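Nonsense-mediated mRNA decay protein 2 (Saccharomyces cerevisiae, PDB 4LUN) takes part in nonsense-mediated decay of mRNAs containing premature stop codons, this chain being its N-terminal MIF4G domain. Local coordinates at residues 128-133 / 197-202. Numbering follows the deposited sequence.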
loop_
_atom_site.group_PDB
_atom_site.type_symbol
_atom_site.label_atom_id
_atom_site.label_comp_id
_atom_site.label_asym_id
_atom_site.label_seq_id
_atom_site.Cartn_x
_atom_site.Cartn_y
_atom_site.Cartn_z
ATOM N N GLU A 128 -12.877 3.520 16.705
ATOM C CA GLU A 128 -13.475 4.397 17.712
ATOM C C GLU A 128 -13.934 5.694 17.074
ATOM O O GLU A 128 -14.964 6.262 17.440
ATOM C CB GLU A 128 -12.453 4.711 18.799
ATOM C CG GLU A 128 -12.126 3.543 19.709
ATOM C CD GLU A 128 -13.052 3.442 20.911
ATOM O OE1 GLU A 128 -12.972 4.324 21.793
ATOM O OE2 GLU A 128 -13.850 2.483 20.981
ATOM N N SER A 129 -13.138 6.162 16.124
ATOM C CA SER A 129 -13.371 7.429 15.452
ATOM C C SER A 129 -13.197 7.211 13.966
ATOM O O SER A 129 -12.131 6.797 13.535
ATOM C CB SER A 129 -12.328 8.447 15.922
ATOM O OG SER A 129 -12.253 9.559 15.043
ATOM N N GLU A 130 -14.220 7.499 13.178
ATOM C CA GLU A 130 -14.103 7.298 11.737
ATOM C C GLU A 130 -13.220 8.359 11.123
ATOM O O GLU A 130 -12.620 8.161 10.065
ATOM C CB GLU A 130 -15.471 7.269 11.085
ATOM C CG GLU A 130 -16.280 6.067 11.534
ATOM C CD GLU A 130 -17.538 5.875 10.728
ATOM O OE1 GLU A 130 -17.813 6.724 9.854
ATOM O OE2 GLU A 130 -18.243 4.870 10.967
ATOM N N ARG A 131 -13.128 9.493 11.804
ATOM C CA ARG A 131 -12.163 10.506 11.423
ATOM C C ARG A 131 -10.742 9.952 11.504
ATOM O O ARG A 131 -9.927 10.132 10.591
ATOM C CB ARG A 131 -12.323 11.707 12.348
ATOM C CG ARG A 131 -11.740 12.969 11.807
ATOM C CD ARG A 131 -10.289 13.143 12.156
ATOM N NE ARG A 131 -9.810 14.312 11.438
ATOM C CZ ARG A 131 -8.550 14.708 11.380
ATOM N NH1 ARG A 131 -7.602 14.034 12.021
ATOM N NH2 ARG A 131 -8.253 15.802 10.683
ATOM N N ASP A 132 -10.447 9.260 12.597
ATOM C CA ASP A 132 -9.148 8.635 12.754
ATOM C C ASP A 132 -8.954 7.499 11.758
ATOM O O ASP A 132 -7.828 7.275 11.295
ATOM C CB ASP A 132 -8.951 8.110 14.176
ATOM C CG ASP A 132 -8.900 9.222 15.213
ATOM O OD1 ASP A 132 -8.762 10.401 14.823
ATOM O OD2 ASP A 132 -8.989 8.909 16.421
ATOM N N GLU A 133 -10.035 6.789 11.445
ATOM C CA GLU A 133 -9.921 5.659 10.513
ATOM C C GLU A 133 -9.563 6.159 9.127
ATOM O O GLU A 133 -8.761 5.539 8.445
ATOM C CB GLU A 133 -11.197 4.815 10.482
ATOM C CG GLU A 133 -11.160 3.644 9.498
ATOM C CD GLU A 133 -10.034 2.634 9.759
ATOM O OE1 GLU A 133 -9.358 2.665 10.816
ATOM O OE2 GLU A 133 -9.838 1.764 8.885
ATOM N N LEU A 197 -17.647 -1.259 6.807
ATOM C CA LEU A 197 -17.720 0.208 6.906
ATOM C C LEU A 197 -17.353 0.912 5.604
ATOM O O LEU A 197 -17.694 2.078 5.422
ATOM C CB LEU A 197 -16.908 0.765 8.093
ATOM C CG LEU A 197 -17.450 0.359 9.465
ATOM C CD1 LEU A 197 -16.624 1.010 10.565
ATOM C CD2 LEU A 197 -18.932 0.726 9.603
ATOM N N GLY A 198 -16.686 0.208 4.692
ATOM C CA GLY A 198 -16.430 0.742 3.359
ATOM C C GLY A 198 -15.144 1.534 3.174
ATOM O O GLY A 198 -14.823 1.941 2.057
ATOM N N PHE A 199 -14.403 1.774 4.249
ATOM C CA PHE A 199 -13.148 2.513 4.105
ATOM C C PHE A 199 -12.078 1.738 3.319
ATOM O O PHE A 199 -11.252 2.339 2.605
ATOM C CB PHE A 199 -12.598 2.937 5.479
ATOM C CG PHE A 199 -13.508 3.864 6.245
ATOM C CD1 PHE A 199 -13.644 5.185 5.866
ATOM C CD2 PHE A 199 -14.209 3.414 7.354
ATOM C CE1 PHE A 199 -14.474 6.045 6.573
ATOM C CE2 PHE A 199 -15.050 4.278 8.068
ATOM C CZ PHE A 199 -15.178 5.587 7.666
ATOM N N THR A 200 -12.053 0.412 3.435
ATOM C CA THR A 200 -10.995 -0.316 2.729
ATOM C C THR A 200 -11.248 -0.407 1.235
ATOM O O THR A 200 -10.332 -0.734 0.481
ATOM C CB THR A 200 -10.740 -1.734 3.274
ATOM O OG1 THR A 200 -11.840 -2.578 2.946
ATOM C CG2 THR A 200 -10.530 -1.697 4.783
ATOM N N THR A 201 -12.472 -0.127 0.793
ATOM C CA THR A 201 -12.742 -0.155 -0.647
ATOM C C THR A 201 -11.886 0.905 -1.342
ATOM O O THR A 201 -11.525 0.744 -2.510
ATOM C CB THR A 201 -14.235 0.048 -1.008
ATOM O OG1 THR A 201 -14.673 1.323 -0.538
ATOM C CG2 THR A 201 -15.126 -1.051 -0.433
ATOM N N THR A 202 -11.556 1.983 -0.639
ATOM C CA THR A 202 -10.699 3.011 -1.228
ATOM C C THR A 202 -9.225 2.603 -1.349
ATOM O O THR A 202 -8.478 3.179 -2.144
ATOM C CB THR A 202 -10.831 4.376 -0.516
ATOM O OG1 THR A 202 -10.134 4.346 0.740
ATOM C CG2 THR A 202 -12.301 4.709 -0.292
#
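E133, in the first turn of helix 130-152, and F199 of segment 197-202 bring the two backbones closest, their CA atoms 7.8 Å apart; no hydrogen bond joins the segments. S129 is the N-cap of helix 130-152, its OG accepting from D132 N at 3.1 Å. Within 197-202, F199 O accepts from both T202 N and T202 OG1, the hydroxyl lying in the carbonyl plane at 3.0 Å, while T201 OG1 reaches back to G198 O at 2.7 Å. Here the start of helix 130-152 packs against segment 197-202 in the all-helical, HEAT-repeat MIF4G domain. The F199 ring carries the contact. E133 CG comes at it obliquely, an off-centre CH-pi contact 4.2 Å from the F199 centroid; chi1 of 178° swings CG away from the backbone N and toward F199, and the carboxylate turns elsewhere, to a salt bridge with R136. E130 meets the ring at its edge, OE1 3.6 Å from F199 CZ, the carboxylate plane 82° from that of the ring. L197 CD1 lies 4.2 Å from E130 OE2. R291 of helix 277-303 makes a cation-pi contact with F199 and hydrogen-bonds L197 O through its NE.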